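Local coordinates for protein HI_1472 (Haemophilus influenzae, PDB 3PSH) that binds molybdate and tungstate, but not sulfate or phosphate, in the periplasm and serves the MolBCA ABC transporter in low-affinity molybdate import, at residues A[228-233]-A[258-263]; A[127-130]-A[135-138]; A[88-91]-A[97-100]; A[33-38]-A[158-163]. All coordinates share one frame; numbering follows the deposited sequence.

Contact 1: residues A[228-233]-A[258-263]; sequences ENVLEW and ANIQAL
Ile260 lays the outer part of its side chain over two neighbouring apolar residues of helix 227-233, Val230 and Leu231. Its terminal CD1 meets CG1 of Val230 at 3.8 Å, while CD2 of Leu231 packs beside Ile260 CG1 at 3.7 Å and comes within 4.1 Å of Ile260 CD1. The Leu231 and Ile260 side chains cross at about a right angle, and they overlap through one methyl of the leucine against the CG1-CD1 limb of the isoleucine. That limb is placed by Ile260 chi1 of -62°, which sets CG1 opposite the carbonyl carbon and leaves CG2 to one side of the contact. On the helix, the valine methyl that does the touching, CG1, stands opposite the backbone N (chi1 -172°). The meeting is wholly apolar and small, about 139 Å² summed over both segments, and the backbones come closest at Leu231 and Ile260, whose CA atoms are 6.0 Å apart. Val230 and Ile260 are buried, whereas Leu231 keeps part of its surface open.

Ile260 is also the N-cap residue of the short helix 261-264, and a weak backbone bond from Leu263 N to Ile260 O, 2.8 Å long, belongs to that helix's first turn. The residue just ahead of helix 261-264 is thus also the one that packs against helix 227-233. Around this pair, Val230 rests on Tyr187 of strand 184-188, and Ala262 and Leu263 lie on Ile238 of strand 237-240, so both helices pack onto adjacent strands of the parallel sheet formed by 211-213, 184-188, 237-240 and 268-270.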
loop_
_atom_site.group_PDB
_atom_site.type_symbol
_atom_site.label_atom_id
_atom_site.label_comp_id
_atom_site.label_asym_id
_atom_site.label_seq_id
_atom_site.Cartn_x
_atom_site.Cartn_y
_atom_site.Cartn_z
ATOM N N GLU A 228 24.187 -8.711 -8.185
ATOM C CA GLU A 228 25.382 -8.346 -7.402
ATOM C C GLU A 228 25.052 -7.471 -6.120
ATOM O O GLU A 228 25.593 -7.685 -5.001
ATOM C CB GLU A 228 26.494 -7.745 -8.311
ATOM C CG GLU A 228 27.812 -7.488 -7.595
ATOM C CD GLU A 228 28.506 -8.732 -7.085
ATOM O OE1 GLU A 228 28.208 -9.883 -7.517
ATOM O OE2 GLU A 228 29.330 -8.547 -6.170
ATOM N N ASN A 229 24.162 -6.473 -6.274
ATOM C CA ASN A 229 23.666 -5.661 -5.141
ATOM C C ASN A 229 23.102 -6.539 -4.017
ATOM O O ASN A 229 23.457 -6.345 -2.871
ATOM C CB ASN A 229 22.563 -4.667 -5.601
ATOM C CG ASN A 229 23.054 -3.644 -6.633
ATOM O OD1 ASN A 229 24.175 -3.111 -6.551
ATOM N ND2 ASN A 229 22.205 -3.394 -7.649
ATOM N N VAL A 230 22.239 -7.491 -4.361
ATOM C CA VAL A 230 21.584 -8.329 -3.355
ATOM C C VAL A 230 22.595 -9.303 -2.666
ATOM O O VAL A 230 22.536 -9.544 -1.435
ATOM C CB VAL A 230 20.483 -9.201 -3.984
ATOM C CG1 VAL A 230 19.669 -9.926 -2.851
ATOM C CG2 VAL A 230 19.590 -8.381 -4.935
ATOM N N LEU A 231 23.558 -9.788 -3.453
ATOM C CA LEU A 231 24.612 -10.664 -2.854
ATOM C C LEU A 231 25.481 -9.870 -1.884
ATOM O O LEU A 231 25.817 -10.370 -0.802
ATOM C CB LEU A 231 25.485 -11.188 -3.964
ATOM C CG LEU A 231 24.896 -12.155 -5.003
ATOM C CD1 LEU A 231 25.932 -12.483 -6.148
ATOM C CD2 LEU A 231 24.382 -13.434 -4.348
ATOM N N GLU A 232 25.812 -8.644 -2.270
ATOM C CA GLU A 232 26.539 -7.668 -1.396
ATOM C C GLU A 232 25.773 -7.344 -0.086
ATOM O O GLU A 232 26.331 -7.323 1.016
ATOM C CB GLU A 232 26.980 -6.413 -2.177
ATOM C CG GLU A 232 28.200 -6.756 -3.093
ATOM C CD GLU A 232 28.599 -5.664 -4.125
ATOM O OE1 GLU A 232 28.463 -4.457 -3.848
ATOM O OE2 GLU A 232 29.099 -6.014 -5.237
ATOM N N TRP A 233 24.458 -7.137 -0.206
ATOM C CA TRP A 233 23.616 -6.820 0.926
ATOM C C TRP A 233 23.458 -8.048 1.805
ATOM O O TRP A 233 23.431 -7.929 3.016
ATOM C CB TRP A 233 22.179 -6.300 0.501
ATOM C CG TRP A 233 22.225 -4.923 -0.086
ATOM C CD1 TRP A 233 23.062 -3.883 0.271
ATOM C CD2 TRP A 233 21.368 -4.427 -1.122
ATOM N NE1 TRP A 233 22.774 -2.777 -0.496
ATOM C CE2 TRP A 233 21.786 -3.096 -1.388
ATOM C CE3 TRP A 233 20.350 -5.002 -1.911
ATOM C CZ2 TRP A 233 21.180 -2.302 -2.414
ATOM C CZ3 TRP A 233 19.732 -4.180 -2.932
ATOM C CH2 TRP A 233 20.190 -2.876 -3.166
ATOM N N ALA A 258 21.579 -18.746 -4.297
ATOM C CA ALA A 258 21.786 -19.822 -3.289
ATOM C C ALA A 258 22.677 -19.545 -2.051
ATOM O O ALA A 258 22.475 -20.166 -0.967
ATOM C CB ALA A 258 22.240 -21.134 -3.984
ATOM N N ASN A 259 23.647 -18.644 -2.218
ATOM C CA ASN A 259 24.609 -18.314 -1.174
ATOM C C ASN A 259 24.175 -17.123 -0.318
ATOM O O ASN A 259 24.747 -16.863 0.723
ATOM C CB ASN A 259 25.997 -17.997 -1.725
ATOM C CG ASN A 259 26.728 -19.235 -2.196
ATOM O OD1 ASN A 259 27.600 -19.108 -3.026
ATOM N ND2 ASN A 259 26.390 -20.427 -1.670
ATOM N N ILE A 260 23.170 -16.378 -0.759
ATOM C CA ILE A 260 22.577 -15.455 0.190
ATOM C C ILE A 260 22.116 -16.094 1.524
ATOM O O ILE A 260 21.461 -17.137 1.615
ATOM C CB ILE A 260 21.402 -14.705 -0.504
ATOM C CG1 ILE A 260 21.929 -13.895 -1.679
ATOM C CG2 ILE A 260 20.693 -13.891 0.498
ATOM C CD1 ILE A 260 20.691 -13.529 -2.523
ATOM N N GLN A 261 22.449 -15.379 2.594
ATOM C CA GLN A 261 22.125 -15.807 3.951
ATOM C C GLN A 261 20.661 -16.235 4.085
ATOM O O GLN A 261 20.380 -17.331 4.527
ATOM C CB GLN A 261 22.530 -14.750 4.982
ATOM C CG GLN A 261 22.364 -15.113 6.511
ATOM C CD GLN A 261 22.423 -13.821 7.433
ATOM O OE1 GLN A 261 22.710 -12.638 6.959
ATOM N NE2 GLN A 261 22.083 -14.025 8.754
ATOM N N ALA A 262 19.681 -15.435 3.638
ATOM C CA ALA A 262 18.303 -15.941 3.724
ATOM C C ALA A 262 18.036 -17.284 2.982
ATOM O O ALA A 262 17.162 -18.031 3.389
ATOM C CB ALA A 262 17.267 -14.819 3.195
ATOM N N LEU A 263 18.644 -17.480 1.826
ATOM C CA LEU A 263 18.458 -18.765 1.102
ATOM C C LEU A 263 18.944 -19.961 1.989
ATOM O O LEU A 263 18.179 -20.973 2.198
ATOM C CB LEU A 263 19.122 -18.717 -0.264
ATOM C CG LEU A 263 18.193 -18.212 -1.411
ATOM C CD1 LEU A 263 16.879 -19.028 -1.526
ATOM C CD2 LEU A 263 17.838 -16.731 -1.242
#

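Contact 2: residues A[127-130]-A[135-138]; sequences PTLT and AYND
Leu129 and Pro127, on the loop that follows strand 109-112, pack against Ala135 and Tyr136 near the start of helix 132-151. The loop belongs to the Fe/B12-type periplasmic binding fold and folds back over the first turns of this long helix.

The apolar part of the contact is centred on one methyl. Leu129 CD1 lies 3.8 Å from Tyr136 CE2 and 4.4 Å from Ala135 CB, so it reaches two consecutive helix residues. The leucine approaches the phenol ring obliquely, and the two side chains cross at about a right angle. Tyr136 chi1 of -69° sets CG opposite the carbonyl carbon and carries the ring along the loop, far enough for its outer end to arrive beside Pro127. The summed buried area is 129 Å², and the nearest CA atoms, those of Leu129 and Ala135, are 7.7 Å apart.

The polar bonds run to other parts of the chain. Tyr136 OH is hydrogen-bonded to Gly199 O, which anchors the far end of the ring, and Arg115 and Pro281 also touch this side chain. The tyrosine is near the ligand but is not one of the residues that line its pocket: its side chain is about 8 Å from the bound molybdate and about 6 Å from that of Tyr280, a molybdate-binding residue. Beside the hydroxyl, Pro127 makes a plain van der Waals contact, its CG 4.0 Å from Tyr136 OH.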
loop_
_atom_site.group_PDB
_atom_site.type_symbol
_atom_site.label_atom_id
_atom_site.label_comp_id
_atom_site.label_asym_id
_atom_site.label_seq_id
_atom_site.Cartn_x
_atom_site.Cartn_y
_atom_site.Cartn_z
ATOM N N PRO A 127 9.858 9.888 -3.669
ATOM C CA PRO A 127 10.188 11.164 -2.934
ATOM C C PRO A 127 11.436 11.015 -2.084
ATOM O O PRO A 127 11.891 9.871 -1.846
ATOM C CB PRO A 127 9.012 11.401 -2.039
ATOM C CG PRO A 127 8.442 9.968 -1.794
ATOM C CD PRO A 127 8.740 9.131 -3.045
ATOM N N THR A 128 12.009 12.145 -1.717
ATOM C CA THR A 128 13.045 12.293 -0.672
ATOM C C THR A 128 12.311 13.002 0.505
ATOM O O THR A 128 11.785 14.136 0.382
ATOM C CB THR A 128 14.197 13.219 -1.192
ATOM O OG1 THR A 128 14.767 12.617 -2.339
ATOM C CG2 THR A 128 15.222 13.470 -0.123
ATOM N N LEU A 129 12.310 12.332 1.651
ATOM C CA LEU A 129 11.521 12.728 2.786
ATOM C C LEU A 129 12.401 12.809 4.018
ATOM O O LEU A 129 13.148 11.878 4.330
ATOM C CB LEU A 129 10.404 11.735 3.062
ATOM C CG LEU A 129 9.453 11.514 1.910
ATOM C CD1 LEU A 129 8.651 10.243 2.275
ATOM C CD2 LEU A 129 8.522 12.709 1.654
ATOM N N THR A 130 12.327 13.939 4.699
ATOM C CA THR A 130 13.169 14.124 5.849
ATOM C C THR A 130 12.596 13.426 7.108
ATOM O O THR A 130 13.351 13.195 8.076
ATOM C CB THR A 130 13.441 15.624 6.179
ATOM O OG1 THR A 130 12.212 16.247 6.480
ATOM C CG2 THR A 130 14.169 16.344 5.029
ATOM N N ALA A 135 5.433 11.437 7.681
ATOM C CA ALA A 135 4.811 11.768 6.425
ATOM C C ALA A 135 3.839 10.662 6.095
ATOM O O ALA A 135 2.729 10.950 5.622
ATOM C CB ALA A 135 5.892 11.902 5.323
ATOM N N TYR A 136 4.278 9.406 6.201
ATOM C CA TYR A 136 3.332 8.292 5.924
ATOM C C TYR A 136 2.245 8.062 6.978
ATOM O O TYR A 136 1.057 7.678 6.700
ATOM C CB TYR A 136 4.066 6.949 5.559
ATOM C CG TYR A 136 4.757 7.053 4.167
ATOM C CD1 TYR A 136 3.929 7.227 3.011
ATOM C CD2 TYR A 136 6.166 6.917 3.978
ATOM C CE1 TYR A 136 4.538 7.284 1.721
ATOM C CE2 TYR A 136 6.740 6.966 2.683
ATOM C CZ TYR A 136 5.889 7.133 1.582
ATOM O OH TYR A 136 6.417 7.246 0.338
ATOM N N ASN A 137 2.603 8.247 8.265
ATOM C CA ASN A 137 1.579 8.179 9.284
ATOM C C ASN A 137 0.450 9.234 9.075
ATOM O O ASN A 137 -0.743 8.944 9.032
ATOM C CB ASN A 137 2.195 8.397 10.646
ATOM C CG ASN A 137 3.052 7.176 11.078
ATOM O OD1 ASN A 137 2.889 6.104 10.495
ATOM N ND2 ASN A 137 3.923 7.349 12.089
ATOM N N ASP A 138 0.899 10.480 8.981
ATOM C CA ASP A 138 -0.068 11.563 8.828
ATOM C C ASP A 138 -0.760 11.489 7.455
ATOM O O ASP A 138 -1.907 11.820 7.322
ATOM C CB ASP A 138 0.670 12.881 8.911
ATOM C CG ASP A 138 1.129 13.244 10.358
ATOM O OD1 ASP A 138 0.717 12.502 11.290
ATOM O OD2 ASP A 138 1.876 14.261 10.478
#

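Contact 3: residues A[88-91]-A[97-100]; sequences VFVT and EMIK
The backbone of Val90, whose side chain meets Met98 and Ile99, is hydrogen-bonded to that of Val110 in strand 109-112. Nearby, Thr91 OG1 is hydrogen-bonded to Gln25 OE1, and Lys100 NZ forms a salt bridge with Asp104 OD2. Between strand and helix the evidence is entirely apolar. The two methyls of Val90 divide the work. CG1 meets the terminal CE of Met98 at 4.0 Å, and CG2 meets Ile99 CG1 at 4.2 Å, a looser approach. With Met98 chi1 at 170° and the rest of its chain extended, the methionine reaches outward from the helix at full length to bring CE to the valine, and the two side chains run past each other in opposite directions. Ile99, by contrast, crosses Val90 obliquely. A chi1 of -60° at Val90 puts CG2 between the backbone N and the carbonyl carbon, and from there it faces the isoleucine. The backbones stay well apart, the nearest CA atoms, of Val90 and Ile99, being 8.0 Å from each other, and the two segments bury 120 Å² in all.

Strand 87-91, helix 96-103 and strand 109-112 make up a beta-alpha-beta unit, and this contact packs its helix on its first strand. Val90 also touches Val109 and Ala111 of the adjoining strand 109-112. Met98 continues across to Leu24 of strand 21-24, so the helix lies over strands 87-91 and 21-24 of the parallel sheet.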
loop_
_atom_site.group_PDB
_atom_site.type_symbol
_atom_site.label_atom_id
_atom_site.label_comp_id
_atom_site.label_asym_id
_atom_site.label_seq_id
_atom_site.Cartn_x
_atom_site.Cartn_y
_atom_site.Cartn_z
ATOM N N VAL A 88 -12.814 11.510 -10.431
ATOM C CA VAL A 88 -11.724 10.532 -10.725
ATOM C C VAL A 88 -10.703 10.743 -9.636
ATOM O O VAL A 88 -10.209 11.892 -9.451
ATOM C CB VAL A 88 -11.077 10.798 -12.082
ATOM C CG1 VAL A 88 -9.969 9.785 -12.448
ATOM C CG2 VAL A 88 -12.228 10.650 -13.201
ATOM N N PHE A 89 -10.371 9.642 -8.978
ATOM C CA PHE A 89 -9.208 9.620 -8.083
ATOM C C PHE A 89 -8.038 9.168 -8.896
ATOM O O PHE A 89 -8.161 8.224 -9.623
ATOM C CB PHE A 89 -9.384 8.581 -6.968
ATOM C CG PHE A 89 -10.407 8.986 -5.937
ATOM C CD1 PHE A 89 -9.999 9.640 -4.726
ATOM C CD2 PHE A 89 -11.748 8.683 -6.150
ATOM C CE1 PHE A 89 -11.017 10.019 -3.750
ATOM C CE2 PHE A 89 -12.725 9.030 -5.169
ATOM C CZ PHE A 89 -12.307 9.647 -3.969
ATOM N N VAL A 90 -6.945 9.921 -8.771
ATOM C CA VAL A 90 -5.698 9.524 -9.462
ATOM C C VAL A 90 -4.606 9.368 -8.409
ATOM O O VAL A 90 -4.691 9.981 -7.322
ATOM C CB VAL A 90 -5.272 10.562 -10.572
ATOM C CG1 VAL A 90 -6.445 10.628 -11.621
ATOM C CG2 VAL A 90 -4.849 11.963 -10.014
ATOM N N THR A 91 -3.509 8.675 -8.771
ATOM C CA THR A 91 -2.306 8.634 -7.888
ATOM C C THR A 91 -1.563 9.994 -7.958
ATOM O O THR A 91 -1.546 10.701 -8.978
ATOM C CB THR A 91 -1.446 7.455 -8.307
ATOM O OG1 THR A 91 -0.511 7.112 -7.259
ATOM C CG2 THR A 91 -0.784 7.650 -9.656
ATOM N N GLU A 97 -0.087 15.596 -17.790
ATOM C CA GLU A 97 -0.855 15.528 -19.064
ATOM C C GLU A 97 -2.174 14.757 -18.876
ATOM O O GLU A 97 -3.186 15.051 -19.481
ATOM C CB GLU A 97 0.045 14.873 -20.150
ATOM C CG GLU A 97 -0.679 14.522 -21.447
ATOM C CD GLU A 97 0.244 13.803 -22.484
ATOM O OE1 GLU A 97 1.430 13.538 -22.133
ATOM O OE2 GLU A 97 -0.205 13.484 -23.603
ATOM N N MET A 98 -2.144 13.768 -18.028
ATOM C CA MET A 98 -3.273 12.898 -17.747
ATOM C C MET A 98 -4.282 13.671 -16.907
ATOM O O MET A 98 -5.500 13.585 -17.177
ATOM C CB MET A 98 -2.776 11.658 -16.956
ATOM C CG MET A 98 -3.925 10.838 -16.420
ATOM S SD MET A 98 -3.277 9.482 -15.356
ATOM C CE MET A 98 -4.800 8.762 -14.697
ATOM N N ILE A 99 -3.821 14.341 -15.838
ATOM C CA ILE A 99 -4.746 15.170 -15.017
ATOM C C ILE A 99 -5.416 16.231 -15.941
ATOM O O ILE A 99 -6.636 16.451 -15.851
ATOM C CB ILE A 99 -3.977 15.859 -13.879
ATOM C CG1 ILE A 99 -3.623 14.710 -12.925
ATOM C CG2 ILE A 99 -4.839 16.948 -13.218
ATOM C CD1 ILE A 99 -2.606 15.091 -11.744
ATOM N N LYS A 100 -4.617 16.866 -16.798
ATOM C CA LYS A 100 -5.121 17.897 -17.729
ATOM C C LYS A 100 -6.164 17.289 -18.677
ATOM O O LYS A 100 -7.172 17.945 -18.899
ATOM C CB LYS A 100 -3.993 18.578 -18.522
ATOM C CG LYS A 100 -4.498 19.754 -19.443
ATOM C CD LYS A 100 -3.273 20.474 -19.985
ATOM C CE LYS A 100 -3.597 21.596 -21.012
ATOM N NZ LYS A 100 -4.425 21.085 -22.171
#

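Contact 4: residues A[33-38]-A[158-163]; sequences VQLDAT and DELVKA
A Schellman motif closes helix 26-34 at its C-terminal end, and the residues just before the reversal, Gln34 and Leu35, pack against Leu160 in the middle of helix 154-165. The evidence for the motif is the positive phi of Asp36 (57°) together with two bonds back into the last turn, one of them Asp36 N to Val33 O at 3.0 Å.

Leu160 is the helix residue that makes the contact. Its CD2 lies 4.1 Å from Gln34 CB and also 4.1 Å from Leu35 CD2, while its other methyl, CD1, sits 3.6 Å from Gln34 OE1. Leu160 is thus spread over two residues, one methyl against hydrocarbon and the other beside an amide oxygen. Both Gln34 and Leu35 cross it at about a right angle. A chi1 of -173° turns CG of Leu160 opposite its backbone N, from where both methyls reach the helix end. The closest CA pair is Leu35 and Leu160, 7.7 Å apart, and the segments together bury 142 Å².

The amide of Gln34 is buried yet supplied with partners: its OE1 is hydrogen-bonded to Tyr314 OH, and its NE2 to Glu284 OE1. These bonds fix the rotation of the group and hold its oxygen next to the leucine methyl. Leu160 also touches Tyr314 and Phe318 of helix 307-319 and Pro283 at the start of helix 283-297, so the end of the first helix of the chain is packed into a cluster of helices, an arrangement consistent with the helical layer of Fe/B12-type binding proteins.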
loop_
_atom_site.group_PDB
_atom_site.type_symbol
_atom_site.label_atom_id
_atom_site.label_comp_id
_atom_site.label_asym_id
_atom_site.label_seq_id
_atom_site.Cartn_x
_atom_site.Cartn_y
_atom_site.Cartn_z
ATOM N N VAL A 33 -12.849 0.085 -0.638
ATOM C CA VAL A 33 -13.493 -1.177 -0.354
ATOM C C VAL A 33 -13.687 -1.250 1.168
ATOM O O VAL A 33 -14.721 -1.739 1.696
ATOM C CB VAL A 33 -12.624 -2.379 -0.915
ATOM C CG1 VAL A 33 -13.082 -3.728 -0.289
ATOM C CG2 VAL A 33 -12.666 -2.389 -2.442
ATOM N N GLN A 34 -12.681 -0.801 1.900
ATOM C CA GLN A 34 -12.763 -0.933 3.372
ATOM C C GLN A 34 -13.676 0.105 4.022
ATOM O O GLN A 34 -13.914 0.118 5.232
ATOM C CB GLN A 34 -11.381 -0.924 4.057
ATOM C CG GLN A 34 -10.538 -2.142 3.554
ATOM C CD GLN A 34 -9.125 -2.074 4.156
ATOM O OE1 GLN A 34 -8.972 -2.167 5.397
ATOM N NE2 GLN A 34 -8.110 -1.832 3.295
ATOM N N LEU A 35 -14.007 1.140 3.256
ATOM C CA LEU A 35 -15.020 2.140 3.653
ATOM C C LEU A 35 -16.428 1.685 3.197
ATOM O O LEU A 35 -17.421 2.425 3.496
ATOM C CB LEU A 35 -14.669 3.479 2.980
ATOM C CG LEU A 35 -13.445 4.180 3.493
ATOM C CD1 LEU A 35 -13.331 5.459 2.674
ATOM C CD2 LEU A 35 -13.482 4.493 5.060
ATOM N N ASP A 36 -16.544 0.498 2.577
ATOM C CA ASP A 36 -17.851 -0.087 2.061
ATOM C C ASP A 36 -18.417 0.960 1.086
ATOM O O ASP A 36 -19.642 1.220 1.116
ATOM C CB ASP A 36 -18.945 -0.277 3.160
ATOM C CG ASP A 36 -19.987 -1.377 2.799
ATOM O OD1 ASP A 36 -19.862 -2.058 1.753
ATOM O OD2 ASP A 36 -20.975 -1.503 3.594
ATOM N N ALA A 37 -17.564 1.460 0.168
ATOM C CA ALA A 37 -17.947 2.543 -0.796
ATOM C C ALA A 37 -18.084 2.057 -2.236
ATOM O O ALA A 37 -18.361 2.859 -3.145
ATOM C CB ALA A 37 -16.909 3.769 -0.751
ATOM N N THR A 38 -17.999 0.748 -2.490
ATOM C CA THR A 38 -17.909 0.327 -3.932
ATOM C C THR A 38 -19.169 0.517 -4.784
ATOM O O THR A 38 -19.098 0.544 -5.968
ATOM C CB THR A 38 -17.446 -1.118 -4.097
ATOM O OG1 THR A 38 -18.419 -1.916 -3.482
ATOM C CG2 THR A 38 -16.086 -1.321 -3.363
ATOM N N ASP A 158 -13.109 7.137 10.148
ATOM C CA ASP A 158 -12.510 7.384 11.447
ATOM C C ASP A 158 -12.188 6.064 12.137
ATOM O O ASP A 158 -11.159 5.998 12.775
ATOM C CB ASP A 158 -13.387 8.264 12.313
ATOM C CG ASP A 158 -13.469 9.695 11.780
ATOM O OD1 ASP A 158 -12.574 10.132 11.075
ATOM O OD2 ASP A 158 -14.459 10.418 12.132
ATOM N N GLU A 159 -13.055 5.045 11.989
ATOM C CA GLU A 159 -12.826 3.755 12.595
ATOM C C GLU A 159 -11.631 3.046 11.926
ATOM O O GLU A 159 -10.855 2.266 12.578
ATOM C CB GLU A 159 -14.088 2.888 12.368
ATOM C CG GLU A 159 -15.250 3.470 13.181
ATOM C CD GLU A 159 -16.623 2.964 12.800
ATOM O OE1 GLU A 159 -16.778 2.313 11.706
ATOM O OE2 GLU A 159 -17.553 3.328 13.587
ATOM N N LEU A 160 -11.514 3.272 10.618
ATOM C CA LEU A 160 -10.421 2.663 9.815
ATOM C C LEU A 160 -9.064 3.269 10.199
ATOM O O LEU A 160 -8.038 2.515 10.439
ATOM C CB LEU A 160 -10.698 2.924 8.304
ATOM C CG LEU A 160 -9.650 2.137 7.445
ATOM C CD1 LEU A 160 -9.639 0.631 7.564
ATOM C CD2 LEU A 160 -10.066 2.438 5.974
ATOM N N VAL A 161 -9.028 4.596 10.415
ATOM C CA VAL A 161 -7.817 5.246 10.894
ATOM C C VAL A 161 -7.436 4.709 12.293
ATOM O O VAL A 161 -6.267 4.376 12.543
ATOM C CB VAL A 161 -7.994 6.787 10.944
ATOM C CG1 VAL A 161 -6.804 7.468 11.722
ATOM C CG2 VAL A 161 -8.113 7.358 9.448
ATOM N N LYS A 162 -8.406 4.653 13.174
ATOM C CA LYS A 162 -8.149 4.176 14.566
ATOM C C LYS A 162 -7.644 2.690 14.505
ATOM O O LYS A 162 -6.616 2.370 15.163
ATOM C CB LYS A 162 -9.419 4.368 15.509
ATOM C CG LYS A 162 -9.036 4.054 16.990
ATOM C CD LYS A 162 -10.170 3.719 17.987
ATOM C CE LYS A 162 -9.558 2.919 19.204
ATOM N NZ LYS A 162 -8.782 1.614 18.841
ATOM N N ALA A 163 -8.303 1.829 13.696
ATOM C CA ALA A 163 -7.824 0.448 13.534
ATOM C C ALA A 163 -6.393 0.411 12.974
ATOM O O ALA A 163 -5.542 -0.417 13.453
ATOM C CB ALA A 163 -8.729 -0.381 12.708
#

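From the N terminus, contact 4 opens first, at 33-38, and closes only at 158-163, 120 residues later. Within that long loop lie contact 3, joining strand 87-91 to helix 96-103 over a few residues, and then contact 2, where the loop 127-130 folds onto helix 132-151; these two follow in series. Contact 1 comes last, after contact 4 has closed, and shares no loop with the others. Contact 3 involves a strand of the first parallel sheet and contact 1 packs on the second, their centres 40 Å apart, while contact 4 ties a helix end to helix 154-165. Contact 2 lies nearer the molybdate than contact 3 or 4.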